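Local coordinates for protein putative Nitroreductase (Desulfovibrio desulfuricans subsp. desulfuricans str. G20, PDB 3E39) that binds flavin mononucleotide and probably acts as an FMN-dependent oxidoreductase of the nitroreductase type, at residues A11-R15 against L109-H113; V26-V31 against L53-A57; I64-H68 against T131-L136; L83-E89 against R142-A148; Y21-V26 against I74-V80. One frame throughout, in Å; residues are numbered along the deposited sequence.

Contact 1 of 5, residues A11-R15 against L109-H113. With FMN (flavin mononucleotide), chain E.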
# COMPACT_ATOMS: atom_id res chain seq x y z
N ALA A 11 11.08 9.64 1.83
CA ALA A 11 10.18 9.47 0.67
C ALA A 11 8.74 9.22 1.12
O ALA A 11 7.78 9.80 0.59
CB ALA A 11 10.66 8.30 -0.22
N ILE A 12 8.58 8.36 2.13
CA ILE A 12 7.26 8.05 2.67
C ILE A 12 6.60 9.32 3.18
O ILE A 12 5.44 9.54 2.94
CB ILE A 12 7.34 6.95 3.76
CG1 ILE A 12 7.67 5.64 3.07
CG2 ILE A 12 6.03 6.86 4.56
CD1 ILE A 12 8.19 4.53 3.94
N ARG A 13 7.36 10.17 3.86
CA ARG A 13 6.78 11.36 4.43
C ARG A 13 6.55 12.51 3.44
O ARG A 13 5.58 13.26 3.58
CB ARG A 13 7.70 11.84 5.57
CG ARG A 13 7.36 13.19 6.22
CD ARG A 13 5.98 13.23 6.83
NE ARG A 13 5.68 14.54 7.42
CZ ARG A 13 5.25 15.59 6.73
NH1 ARG A 13 5.06 15.50 5.42
NH2 ARG A 13 5.00 16.74 7.35
N GLN A 14 7.44 12.61 2.47
CA GLN A 14 7.46 13.71 1.51
C GLN A 14 6.71 13.44 0.19
O GLN A 14 6.43 14.37 -0.56
CB GLN A 14 8.90 14.11 1.27
CG GLN A 14 9.53 14.73 2.52
CD GLN A 14 11.03 14.73 2.50
OE1 GLN A 14 11.65 14.34 1.52
NE2 GLN A 14 11.64 15.15 3.62
N ARG A 15 6.39 12.19 -0.08
CA ARG A 15 5.57 11.88 -1.24
C ARG A 15 4.27 12.66 -1.16
O ARG A 15 3.54 12.56 -0.17
CB ARG A 15 5.20 10.41 -1.25
CG ARG A 15 4.22 9.99 -2.36
CD ARG A 15 3.22 8.88 -1.87
NE ARG A 15 2.54 9.31 -0.65
CZ ARG A 15 1.45 10.07 -0.60
NH1 ARG A 15 0.89 10.53 -1.72
NH2 ARG A 15 0.96 10.43 0.57
N LEU A 109 3.72 5.00 -6.40
CA LEU A 109 3.76 6.42 -6.02
C LEU A 109 5.12 6.77 -5.39
O LEU A 109 5.68 7.84 -5.65
CB LEU A 109 2.62 6.75 -5.04
CG LEU A 109 1.18 6.69 -5.54
CD1 LEU A 109 0.24 7.06 -4.37
CD2 LEU A 109 1.01 7.56 -6.81
N LEU A 110 5.64 5.87 -4.54
CA LEU A 110 6.96 6.05 -3.92
C LEU A 110 8.06 5.99 -5.01
O LEU A 110 9.00 6.78 -5.01
CB LEU A 110 7.20 5.01 -2.83
CG LEU A 110 6.33 5.17 -1.58
CD1 LEU A 110 6.48 4.00 -0.59
CD2 LEU A 110 6.65 6.52 -0.87
N ALA A 111 7.91 5.05 -5.94
CA ALA A 111 8.85 4.92 -7.04
C ALA A 111 8.85 6.18 -7.90
O ALA A 111 9.93 6.68 -8.26
CB ALA A 111 8.56 3.68 -7.88
N ALA A 112 7.66 6.70 -8.21
CA ALA A 112 7.57 7.94 -9.00
C ALA A 112 8.28 9.07 -8.26
O ALA A 112 9.08 9.79 -8.84
CB ALA A 112 6.11 8.31 -9.29
N HIS A 113 7.98 9.23 -6.97
CA HIS A 113 8.65 10.25 -6.15
C HIS A 113 10.17 10.12 -6.16
O HIS A 113 10.90 11.12 -6.33
CB HIS A 113 8.12 10.16 -4.71
CG HIS A 113 8.80 11.09 -3.77
ND1 HIS A 113 8.38 12.39 -3.58
CD2 HIS A 113 9.86 10.91 -2.95
CE1 HIS A 113 9.16 12.97 -2.68
NE2 HIS A 113 10.06 12.09 -2.28
N1 FMN E . -6.85 12.70 -5.69
C2 FMN E . -7.55 13.31 -6.70
O2 FMN E . -7.28 14.44 -7.08
N3 FMN E . -8.57 12.64 -7.35
C4 FMN E . -8.95 11.36 -7.01
O4 FMN E . -9.72 10.74 -7.76
C4A FMN E . -8.25 10.73 -5.97
N5 FMN E . -8.61 9.44 -5.63
C5A FMN E . -7.91 8.78 -4.61
C6 FMN E . -8.31 7.48 -4.26
C7 FMN E . -7.63 6.79 -3.25
C7M FMN E . -8.17 5.48 -2.76
C8 FMN E . -6.56 7.42 -2.59
C8M FMN E . -5.78 6.69 -1.52
C9 FMN E . -6.19 8.73 -2.93
C9A FMN E . -6.87 9.42 -3.96
N10 FMN E . -6.51 10.75 -4.32
C10 FMN E . -7.20 11.40 -5.33
C1' FMN E . -5.42 11.48 -3.63
C2' FMN E . -5.83 11.96 -2.24
O2' FMN E . -6.68 13.09 -2.34
C3' FMN E . -4.59 12.32 -1.44
O3' FMN E . -3.79 11.16 -1.32
C4' FMN E . -4.90 12.83 -0.04
O4' FMN E . -5.62 14.04 -0.14
C5' FMN E . -3.65 13.09 0.76
O5' FMN E . -2.71 13.85 0.01
P FMN E . -1.21 13.41 -0.29
O1P FMN E . -1.28 12.26 -1.28
O2P FMN E . -0.48 14.62 -0.85
O3P FMN E . -0.64 12.96 1.02
O HOH W 1 12.03 12.34 -0.39
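Two classes of interaction hold the end of helix 7-14 against helix 94-114. The first is apolar and ring packing. Leu110 CD2 touches Ile12 CG1 at 4.2 Å, Ala11 CB at 4.4 Å and Arg15 CB at 4.2 Å, while Arg15 CD rests 3.9 Å from Leu109 CB. Arg15 CA lies 4.1 Å from the centroid of the His113 imidazole, 29° off the ring normal, a CH-pi contact; Ala11 CB approaches His113 CD2 at 3.9 Å. The second class is polar: a water sits 2.8 Å from Gln14 OE1, to which it donates, and 2.7 Å from His113 NE2, bridging the helices at their more exposed margin. Arg15, the first residue to leave helical geometry, sends its guanidinium to the cofactor phosphate, with NH1 2.8 Å from FMN O1P and NH2 3.0 Å from FMN O3P. Leu110 also packs on Leu110 of the second subunit. Arg16, Ser17, Arg19, Arg162 and the backbone N of Gly123 and Glu124 also hydrogen-bond FMN, in a site beside the dimer interface, consistent with the nitroreductase fold.

Contact 2 of 5, residues V26-V31 against L53-A57; sequences VSDEAV and LVIRA
Val26 and Ser27 are extended (phi/psi -106/117° and -65/156°), after which residues 28-31 form the first turn of helix 28-39. Residues 53-56 are a beta strand, and Ala57 leaves it. The backbones stay well apart, with nearest CA pairs Val26-Arg56 at 9.2 Å and Val31-Val54 at 8.5 Å, so side chains span the gap. Ser27 is the N-cap: its p rotamer (chi1 68°) brings OG to 3.0 Å from Ala30 N, and Val31 N bonds Ser27 O at 3.0 Å. This capped helix start lies over an outer strand of the antiparallel sheet, an alpha/beta layer of the nitroreductase fold; Val80 of the neighbouring strand 80-87 touches both Val31 and Val54, and Phe174 of the second subunit also packs on Val31. Arg56 points toward the helix with chi1 -69° (m), chi2 and chi3 both t (-177° and 167°) and chi4 -83°. Its fork grips Val26 O, NH1 at 2.9 Å and NH2 at 3.0 Å, both hydrogen bonds. Asp28, with chi1 -82° (m) and chi2 -7°, turns OD1 to 2.8 Å from Arg56 NH2, making a salt bridge. Val31 and Val54 are both t (173° and 177°), placing Val31 CG1 4.0 Å from Val54 CG2, while Val31 CG2 lies 3.6 Å from Arg56 NH2.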
# COMPACT_ATOMS: atom_id res chain seq x y z
N VAL A 26 8.25 11.56 -19.99
CA VAL A 26 8.55 10.56 -18.97
C VAL A 26 9.07 9.38 -19.74
O VAL A 26 8.33 8.77 -20.55
CB VAL A 26 7.32 10.16 -18.16
CG1 VAL A 26 7.67 9.06 -17.16
CG2 VAL A 26 6.74 11.36 -17.42
N SER A 27 10.32 9.01 -19.51
CA SER A 27 10.93 7.92 -20.26
C SER A 27 10.33 6.56 -20.03
O SER A 27 9.71 6.28 -18.99
CB SER A 27 12.42 7.83 -19.93
OG SER A 27 12.64 7.41 -18.59
N ASP A 28 10.53 5.71 -21.03
CA ASP A 28 10.12 4.32 -20.96
C ASP A 28 10.79 3.68 -19.76
O ASP A 28 10.15 2.84 -19.11
CB ASP A 28 10.52 3.52 -22.21
CG ASP A 28 9.55 3.69 -23.35
OD1 ASP A 28 8.49 4.31 -23.17
OD2 ASP A 28 9.84 3.12 -24.43
N GLU A 29 12.05 4.04 -19.49
CA GLU A 29 12.77 3.45 -18.35
C GLU A 29 12.14 3.84 -17.03
O GLU A 29 11.97 2.97 -16.14
CB GLU A 29 14.26 3.81 -18.38
CG GLU A 29 15.11 3.16 -17.26
CD GLU A 29 15.05 1.62 -17.23
OE1 GLU A 29 14.53 0.97 -18.16
OE2 GLU A 29 15.56 1.05 -16.24
N ALA A 30 11.75 5.12 -16.89
CA ALA A 30 11.02 5.56 -15.69
C ALA A 30 9.72 4.74 -15.53
O ALA A 30 9.43 4.23 -14.43
CB ALA A 30 10.72 7.05 -15.71
N VAL A 31 8.96 4.60 -16.62
CA VAL A 31 7.70 3.85 -16.54
C VAL A 31 7.98 2.39 -16.13
O VAL A 31 7.28 1.81 -15.26
CB VAL A 31 6.88 3.91 -17.85
CG1 VAL A 31 5.67 2.97 -17.77
CG2 VAL A 31 6.47 5.40 -18.13
N LEU A 53 -2.06 -1.40 -17.18
CA LEU A 53 -2.19 -0.91 -18.54
C LEU A 53 -1.65 0.50 -18.60
O LEU A 53 -2.15 1.39 -17.90
CB LEU A 53 -3.64 -0.96 -18.99
CG LEU A 53 -3.91 -0.48 -20.42
CD1 LEU A 53 -3.05 -1.16 -21.49
CD2 LEU A 53 -5.39 -0.61 -20.68
N VAL A 54 -0.65 0.71 -19.44
CA VAL A 54 -0.04 2.03 -19.60
C VAL A 54 -0.72 2.81 -20.70
O VAL A 54 -0.90 2.28 -21.81
CB VAL A 54 1.49 1.89 -19.92
CG1 VAL A 54 2.15 3.26 -20.17
CG2 VAL A 54 2.22 1.11 -18.79
N ILE A 55 -1.07 4.08 -20.39
CA ILE A 55 -1.71 4.96 -21.37
C ILE A 55 -0.95 6.28 -21.37
O ILE A 55 -1.05 7.05 -20.41
CB ILE A 55 -3.20 5.26 -21.03
CG1 ILE A 55 -4.02 3.96 -20.95
CG2 ILE A 55 -3.81 6.19 -22.08
CD1 ILE A 55 -4.18 3.22 -22.24
N ARG A 56 -0.18 6.52 -22.43
CA ARG A 56 0.53 7.80 -22.56
C ARG A 56 -0.34 8.93 -23.07
O ARG A 56 -1.40 8.71 -23.63
CB ARG A 56 1.76 7.66 -23.45
CG ARG A 56 2.83 6.81 -22.80
CD ARG A 56 4.05 6.72 -23.64
NE ARG A 56 5.22 6.17 -22.94
CZ ARG A 56 6.05 6.86 -22.14
NH1 ARG A 56 5.84 8.15 -21.88
NH2 ARG A 56 7.10 6.25 -21.62
N ALA A 57 0.13 10.16 -22.87
CA ALA A 57 -0.62 11.37 -23.22
C ALA A 57 -1.02 11.42 -24.69
O ALA A 57 -2.09 11.94 -25.06
CB ALA A 57 0.21 12.60 -22.88

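Contact 3 of 5, residues I64-H68 against T131-L136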
# COMPACT_ATOMS: atom_id res chain seq x y z
N ILE A 64 -10.76 8.92 -23.87
CA ILE A 64 -11.74 8.01 -23.29
C ILE A 64 -11.69 8.12 -21.78
O ILE A 64 -12.73 8.26 -21.14
CB ILE A 64 -11.57 6.56 -23.74
CG1 ILE A 64 -11.72 6.45 -25.28
CG2 ILE A 64 -12.60 5.67 -23.00
CD1 ILE A 64 -11.48 5.06 -25.83
N LEU A 65 -10.50 8.02 -21.19
CA LEU A 65 -10.34 8.18 -19.75
C LEU A 65 -10.93 9.49 -19.24
O LEU A 65 -11.69 9.50 -18.25
CB LEU A 65 -8.85 8.10 -19.34
CG LEU A 65 -8.18 6.73 -19.52
CD1 LEU A 65 -6.68 6.84 -19.22
CD2 LEU A 65 -8.83 5.69 -18.61
N ALA A 66 -10.64 10.57 -19.94
CA ALA A 66 -11.08 11.92 -19.54
C ALA A 66 -12.59 12.06 -19.56
O ALA A 66 -13.16 12.78 -18.75
CB ALA A 66 -10.43 13.00 -20.40
N ALA A 67 -13.25 11.37 -20.48
CA ALA A 67 -14.72 11.44 -20.56
C ALA A 67 -15.43 10.66 -19.46
O ALA A 67 -16.65 10.74 -19.36
CB ALA A 67 -15.22 10.94 -21.93
N HIS A 68 -14.70 9.89 -18.65
CA HIS A 68 -15.31 9.06 -17.61
C HIS A 68 -14.80 9.38 -16.21
O HIS A 68 -14.82 8.52 -15.31
CB HIS A 68 -15.10 7.57 -17.93
CG HIS A 68 -15.82 7.11 -19.17
ND1 HIS A 68 -17.11 6.63 -19.15
CD2 HIS A 68 -15.40 7.01 -20.45
CE1 HIS A 68 -17.47 6.30 -20.38
NE2 HIS A 68 -16.45 6.54 -21.19
N THR A 131 -18.79 1.25 -17.55
CA THR A 131 -18.85 1.89 -18.86
C THR A 131 -17.45 2.13 -19.39
O THR A 131 -17.18 1.91 -20.57
CB THR A 131 -19.67 3.19 -18.79
OG1 THR A 131 -19.13 4.09 -17.81
CG2 THR A 131 -21.12 2.88 -18.41
N LEU A 132 -16.53 2.55 -18.53
CA LEU A 132 -15.16 2.80 -18.98
C LEU A 132 -14.41 1.57 -19.51
O LEU A 132 -13.77 1.65 -20.55
CB LEU A 132 -14.36 3.50 -17.87
CG LEU A 132 -12.87 3.80 -18.10
CD1 LEU A 132 -12.63 4.69 -19.34
CD2 LEU A 132 -12.31 4.44 -16.83
N LEU A 133 -14.47 0.43 -18.82
CA LEU A 133 -13.70 -0.73 -19.26
C LEU A 133 -14.07 -1.21 -20.66
O LEU A 133 -13.19 -1.37 -21.51
CB LEU A 133 -13.74 -1.86 -18.20
CG LEU A 133 -12.55 -1.83 -17.22
CD1 LEU A 133 -12.43 -0.47 -16.47
CD2 LEU A 133 -12.59 -3.02 -16.23
N PRO A 134 -15.37 -1.44 -20.91
CA PRO A 134 -15.75 -1.82 -22.29
C PRO A 134 -15.28 -0.78 -23.34
O PRO A 134 -14.88 -1.19 -24.45
CB PRO A 134 -17.28 -1.88 -22.21
CG PRO A 134 -17.58 -2.18 -20.80
CD PRO A 134 -16.53 -1.44 -20.01
N ALA A 135 -15.26 0.52 -22.99
CA ALA A 135 -14.80 1.57 -23.90
C ALA A 135 -13.31 1.44 -24.23
O ALA A 135 -12.84 1.93 -25.27
CB ALA A 135 -15.11 2.97 -23.35
N LEU A 136 -12.56 0.78 -23.34
CA LEU A 136 -11.13 0.54 -23.50
C LEU A 136 -10.85 -0.88 -24.00
O LEU A 136 -9.72 -1.36 -23.96
CB LEU A 136 -10.43 0.76 -22.14
CG LEU A 136 -10.41 2.17 -21.54
CD1 LEU A 136 -9.86 2.12 -20.09
CD2 LEU A 136 -9.61 3.10 -22.47
O HOH W 2 -18.82 6.87 -17.15
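Along 131-136, the last turns of helix 129-135 meet residues 64-68, on helix 61-66 and the loop after it, and the partners change from polar to apolar. Thr131 comes first, pointing toward the other segment. Its OG1 is 3.5 Å from His68 ND1, and a water mediates between them, 2.9 Å from Thr131 OG1 and 2.6 Å from His68 ND1; the hydroxyl is also hydrogen-bonded to the backbone O of Gln128. Leu132 is the hub. Its CA stands 4.3 Å from the centroid of the His68 imidazole and just 6° off the ring normal, a CH-pi contact over the face, while its CD1 reaches His68 CD2 at 3.8 Å, Ile64 CG2 at 3.8 Å and Leu65 CD2 at 4.0 Å. The CA-to-CB bond of Leu133 points away, and the side chain packs on Phe85 and Phe145 of the sheet. At Pro134 the helix kinks, since a proline nitrogen has no hydrogen to offer the preceding turn. One residue on, Ala135 faces Ile64, with Ala135 CB 3.7 Å from Ile64 CG2 and Ala135 O 3.5 Å from Ile64 CD1. Leu136, where helical geometry ends, places CD2 4.0 Å from Ile64 CG2 and CD1 4.0 Å from Leu65 CD2. The chemistry implies mainly apolar cohesion, with Leu65, Leu132 and Leu136 buried and a more exposed margin at Thr131, His68 and Ala135.

Contact 4 of 5, residues L83-E89 against R142-A148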
# COMPACT_ATOMS: atom_id res chain seq x y z
N LEU A 83 -3.04 2.38 -15.44
CA LEU A 83 -4.26 1.79 -14.93
C LEU A 83 -3.93 0.50 -14.18
O LEU A 83 -3.16 -0.34 -14.68
CB LEU A 83 -5.28 1.55 -16.04
CG LEU A 83 -5.63 2.76 -16.91
CD1 LEU A 83 -6.67 2.37 -17.98
CD2 LEU A 83 -6.12 3.90 -16.07
N VAL A 84 -4.48 0.37 -12.98
CA VAL A 84 -4.25 -0.79 -12.13
C VAL A 84 -5.54 -1.60 -11.98
O VAL A 84 -6.60 -1.04 -11.69
CB VAL A 84 -3.78 -0.33 -10.75
CG1 VAL A 84 -3.36 -1.53 -9.87
CG2 VAL A 84 -2.64 0.69 -10.91
N PHE A 85 -5.43 -2.92 -12.14
CA PHE A 85 -6.56 -3.81 -12.05
C PHE A 85 -6.21 -5.04 -11.22
O PHE A 85 -5.03 -5.34 -10.95
CB PHE A 85 -6.96 -4.38 -13.43
CG PHE A 85 -7.17 -3.34 -14.49
CD1 PHE A 85 -6.08 -2.84 -15.18
CD2 PHE A 85 -8.44 -2.88 -14.80
CE1 PHE A 85 -6.24 -1.87 -16.14
CE2 PHE A 85 -8.60 -1.91 -15.77
CZ PHE A 85 -7.51 -1.41 -16.44
N LEU A 86 -7.24 -5.73 -10.76
CA LEU A 86 -7.07 -7.07 -10.23
C LEU A 86 -7.66 -8.01 -11.28
O LEU A 86 -8.73 -7.76 -11.86
CB LEU A 86 -7.78 -7.31 -8.91
CG LEU A 86 -7.26 -6.56 -7.70
CD1 LEU A 86 -8.22 -6.63 -6.56
CD2 LEU A 86 -5.90 -7.11 -7.31
N ASP A 87 -6.93 -9.08 -11.53
CA ASP A 87 -7.41 -10.17 -12.38
C ASP A 87 -8.36 -10.99 -11.51
O ASP A 87 -7.96 -11.60 -10.52
CB ASP A 87 -6.23 -11.00 -12.86
CG ASP A 87 -6.65 -12.19 -13.72
OD1 ASP A 87 -7.77 -12.70 -13.60
OD2 ASP A 87 -5.81 -12.67 -14.49
N ARG A 88 -9.63 -11.01 -11.88
CA ARG A 88 -10.63 -11.73 -11.09
C ARG A 88 -10.35 -13.22 -10.94
O ARG A 88 -10.76 -13.81 -9.94
CB ARG A 88 -12.04 -11.51 -11.66
CG ARG A 88 -12.48 -10.05 -11.55
CD ARG A 88 -13.91 -9.81 -12.02
NE ARG A 88 -14.27 -8.39 -12.02
CZ ARG A 88 -14.69 -7.71 -10.95
NH1 ARG A 88 -14.81 -8.29 -9.77
NH2 ARG A 88 -14.95 -6.43 -11.07
N GLU A 89 -9.67 -13.82 -11.91
CA GLU A 89 -9.32 -15.25 -11.81
C GLU A 89 -8.24 -15.52 -10.77
O GLU A 89 -8.23 -16.59 -10.17
CB GLU A 89 -8.89 -15.80 -13.17
CG GLU A 89 -10.05 -15.93 -14.12
CD GLU A 89 -11.14 -16.83 -13.52
OE1 GLU A 89 -10.79 -17.96 -13.10
OE2 GLU A 89 -12.32 -16.39 -13.44
N ARG A 142 -13.58 -9.97 -16.29
CA ARG A 142 -12.23 -10.49 -16.09
C ARG A 142 -11.40 -9.63 -15.15
O ARG A 142 -10.52 -10.15 -14.47
CB ARG A 142 -11.47 -10.57 -17.39
CG ARG A 142 -10.07 -11.20 -17.24
CD ARG A 142 -10.12 -12.58 -16.47
NE ARG A 142 -8.79 -13.13 -16.22
CZ ARG A 142 -8.02 -13.67 -17.16
NH1 ARG A 142 -8.42 -13.74 -18.43
NH2 ARG A 142 -6.83 -14.13 -16.83
N LEU A 143 -11.69 -8.33 -15.14
CA LEU A 143 -10.86 -7.38 -14.40
C LEU A 143 -11.66 -6.48 -13.48
O LEU A 143 -12.76 -6.05 -13.84
CB LEU A 143 -10.14 -6.51 -15.45
CG LEU A 143 -9.18 -7.19 -16.45
CD1 LEU A 143 -8.87 -6.22 -17.61
CD2 LEU A 143 -7.93 -7.71 -15.76
N SER A 144 -11.12 -6.23 -12.28
CA SER A 144 -11.64 -5.26 -11.33
C SER A 144 -10.72 -4.04 -11.44
O SER A 144 -9.52 -4.18 -11.28
CB SER A 144 -11.61 -5.81 -9.90
OG SER A 144 -11.84 -4.77 -8.99
N PHE A 145 -11.29 -2.88 -11.76
CA PHE A 145 -10.56 -1.66 -11.95
C PHE A 145 -10.30 -1.07 -10.58
O PHE A 145 -11.25 -0.70 -9.89
CB PHE A 145 -11.36 -0.73 -12.89
CG PHE A 145 -10.70 0.59 -13.20
CD1 PHE A 145 -9.31 0.72 -13.30
CD2 PHE A 145 -11.50 1.70 -13.47
CE1 PHE A 145 -8.74 1.96 -13.60
CE2 PHE A 145 -10.91 2.93 -13.80
CZ PHE A 145 -9.53 3.05 -13.87
N GLU A 146 -9.02 -0.99 -10.20
CA GLU A 146 -8.64 -0.54 -8.85
C GLU A 146 -8.23 0.93 -8.71
O GLU A 146 -8.58 1.57 -7.70
CB GLU A 146 -7.49 -1.40 -8.35
CG GLU A 146 -7.81 -2.86 -8.28
CD GLU A 146 -8.84 -3.16 -7.22
OE1 GLU A 146 -8.56 -2.92 -6.01
OE2 GLU A 146 -9.93 -3.62 -7.59
N ALA A 147 -7.49 1.46 -9.68
CA ALA A 147 -6.97 2.83 -9.59
C ALA A 147 -6.33 3.25 -10.89
O ALA A 147 -5.99 2.39 -11.69
CB ALA A 147 -5.88 2.88 -8.49
N ALA A 148 -6.16 4.56 -11.08
CA ALA A 148 -5.35 5.08 -12.18
C ALA A 148 -4.30 5.96 -11.51
O ALA A 148 -4.63 6.70 -10.62
CB ALA A 148 -6.18 5.93 -13.15
O HOH W 3 -15.27 -4.92 -13.21
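Central strands 80-87 and 143-152 of the antiparallel sheet meet here around a classic beta bulge; the axes of segments 83-87 and 143-148 approach to 4.5 Å at 148°. Val84 N bonds Ala147 O at 2.8 Å, and Val84 O receives Glu146 N at 2.8 Å and, weakly, Ala147 N at 3.3 Å: two residues face one, shifting the register by one. Beyond it, Leu86 N to Ser144 O at 2.8 Å and Ser144 N to Leu86 O at 2.9 Å restore regular pairing; just past the last bridge, Arg88 N bonds Arg142 O at 2.9 Å. On one face, Leu83 CD2 meets Ala148 CB at 3.6 Å and Phe145 CE1 at 4.1 Å, while Phe85 CE2 lies 3.7 Å from Phe145 CD1, the ring planes at 32°; helix 129-135 covers these aromatics. On the other, Val84 and Leu86 contact helix 94-114. At the strand end Asp87 OD1 takes Arg142 NE at 2.8 Å and OD2 takes NH2 at 2.9 Å, a bidentate salt bridge. Asp87 OD1 also accepts Glu89 N at 2.8 Å, an Asx turn, and Asp87 has a second charged partner in Arg51. The bulged pair forms the inner strands of the four-stranded sheet, between helical layers, in this nitroreductase alpha/beta fold.

Contact 5 of 5, residues Y21-V26 against I74-V80; sequences YTDEAV and IVRGAKV
This is a loop-against-helix-end contact: residues 21-26, part of the irregular link between helices 7-14 and 28-39, lie along the end of helix 72-77 and its lead into strand 80-87. Residues 21-26 are mostly extended, apart from Asp23 (phi/psi -88/8°); nearest CA pairs are Tyr21-Ala78 at 6.4 Å and Val26-Lys79 at 6.6 Å. Thr22 OG1 accepts from Glu24 N at 3.1 Å, an ST turn. Tyr21 (chi1 -39°, chi2 -79°) lays its ring beside the helix end, CD2 3.5 Å from Gly77 O, CE2 4.0 Å from Ala78 CB and OH 3.8 Å from Ile74 CG2. Ile74 (m, t) also touches FMN, so the contact borders the flavin pocket. Ala78 leaves the helix (-67/153°); Lys79 (-93/-29°) and Val80 form a classic beta bulge opposite Ala151. Lys79 has chi1 -57° and chi2 -47° (both m), then t, t; its NZ makes a long, weak salt bridge to Asp23 OD1 at 3.5 Å. Lys79 CB lies 3.8 Å from Val26 CG2, and Val80 CG1 (chi1 63°, p) 4.2 Å from Val26 CG1 (t).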
# COMPACT_ATOMS: atom_id res chain seq x y z
N TYR A 21 1.77 19.10 -14.13
CA TYR A 21 3.02 18.58 -14.67
C TYR A 21 3.58 19.49 -15.75
O TYR A 21 2.84 20.26 -16.36
CB TYR A 21 2.79 17.17 -15.26
CG TYR A 21 1.84 16.33 -14.40
CD1 TYR A 21 2.29 15.71 -13.22
CD2 TYR A 21 0.49 16.27 -14.70
CE1 TYR A 21 1.41 14.99 -12.42
CE2 TYR A 21 -0.41 15.55 -13.89
CZ TYR A 21 0.06 14.91 -12.75
OH TYR A 21 -0.82 14.20 -11.95
N THR A 22 4.88 19.35 -16.00
CA THR A 22 5.55 20.11 -17.05
C THR A 22 5.34 19.37 -18.36
O THR A 22 4.72 18.32 -18.36
CB THR A 22 7.04 20.28 -16.82
OG1 THR A 22 7.73 19.03 -17.02
CG2 THR A 22 7.34 20.84 -15.41
N ASP A 23 5.86 19.91 -19.46
CA ASP A 23 5.73 19.23 -20.75
C ASP A 23 6.87 18.23 -20.97
O ASP A 23 6.99 17.62 -22.03
CB ASP A 23 5.66 20.28 -21.89
CG ASP A 23 4.30 21.06 -21.94
OD1 ASP A 23 3.26 20.55 -21.44
OD2 ASP A 23 4.27 22.18 -22.52
N GLU A 24 7.69 18.00 -19.95
CA GLU A 24 8.82 17.10 -20.11
C GLU A 24 8.36 15.63 -20.22
O GLU A 24 7.48 15.19 -19.48
CB GLU A 24 9.80 17.28 -18.94
CG GLU A 24 11.10 16.52 -19.07
CD GLU A 24 12.09 16.81 -17.95
OE1 GLU A 24 11.90 17.81 -17.20
OE2 GLU A 24 13.08 16.03 -17.84
N ALA A 25 8.98 14.90 -21.15
CA ALA A 25 8.65 13.49 -21.41
C ALA A 25 9.01 12.63 -20.20
O ALA A 25 9.93 12.98 -19.46
CB ALA A 25 9.43 12.97 -22.62
N VAL A 26 8.25 11.56 -19.99
CA VAL A 26 8.55 10.56 -18.97
C VAL A 26 9.07 9.38 -19.74
O VAL A 26 8.33 8.77 -20.55
CB VAL A 26 7.32 10.16 -18.16
CG1 VAL A 26 7.67 9.06 -17.16
CG2 VAL A 26 6.74 11.36 -17.42
N ILE A 74 -6.52 16.63 -14.67
CA ILE A 74 -5.38 15.82 -14.28
C ILE A 74 -5.08 14.82 -15.40
O ILE A 74 -3.94 14.69 -15.83
CB ILE A 74 -5.67 15.05 -12.94
CG1 ILE A 74 -5.86 16.05 -11.79
CG2 ILE A 74 -4.52 14.04 -12.63
CD1 ILE A 74 -6.29 15.41 -10.46
N VAL A 75 -6.12 14.13 -15.86
CA VAL A 75 -5.96 13.14 -16.93
C VAL A 75 -5.34 13.75 -18.18
O VAL A 75 -4.40 13.18 -18.74
CB VAL A 75 -7.29 12.41 -17.28
CG1 VAL A 75 -7.15 11.49 -18.52
CG2 VAL A 75 -7.77 11.59 -16.08
N ARG A 76 -5.84 14.88 -18.63
CA ARG A 76 -5.30 15.46 -19.87
C ARG A 76 -3.93 16.11 -19.70
O ARG A 76 -3.20 16.29 -20.68
CB ARG A 76 -6.27 16.46 -20.48
CG ARG A 76 -7.59 15.87 -20.89
CD ARG A 76 -8.38 16.93 -21.65
NE ARG A 76 -9.78 16.56 -21.83
CZ ARG A 76 -10.21 15.66 -22.71
NH1 ARG A 76 -9.38 15.03 -23.53
NH2 ARG A 76 -11.51 15.41 -22.77
N GLY A 77 -3.57 16.46 -18.47
CA GLY A 77 -2.28 17.10 -18.19
C GLY A 77 -1.13 16.14 -17.94
O GLY A 77 0.04 16.49 -18.12
N ALA A 78 -1.46 14.91 -17.54
CA ALA A 78 -0.47 13.89 -17.23
C ALA A 78 0.29 13.46 -18.48
O ALA A 78 -0.23 13.59 -19.59
CB ALA A 78 -1.14 12.68 -16.60
N LYS A 79 1.52 13.01 -18.32
CA LYS A 79 2.30 12.49 -19.45
C LYS A 79 2.14 10.99 -19.58
O LYS A 79 2.24 10.44 -20.69
CB LYS A 79 3.78 12.86 -19.34
CG LYS A 79 4.01 14.37 -19.25
CD LYS A 79 3.21 15.17 -20.29
CE LYS A 79 3.06 16.61 -19.86
NZ LYS A 79 2.10 17.37 -20.70
N VAL A 80 1.90 10.33 -18.44
CA VAL A 80 1.61 8.90 -18.47
C VAL A 80 0.58 8.59 -17.38
O VAL A 80 0.57 9.21 -16.32
CB VAL A 80 2.89 8.04 -18.29
CG1 VAL A 80 3.54 8.28 -16.94
CG2 VAL A 80 2.58 6.52 -18.52

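In the fold
The sheet connects most of these contacts. Contacts 2 and 4 occupy neighbouring strands, with Leu53 O 2.8 Å from Leu83 N in a probable hydrogen bond. Contact 3 lies over contact 4, Leu132 CD2 being 3.7 Å from Phe145 CE2, and meets contact 2 where Leu65 CD1 is 4.1 Å from Ile55 CG2. Contacts 2 and 5 share Val26, and their centres are 10 Å apart. Contact 1 touches none of the others; its centre is 28 Å from that of contact 3, across the chain's centre. FMN is reached from two of them: Arg15 of contact 1 holds the phosphate, and Ile74 of contact 5 touches the cofactor.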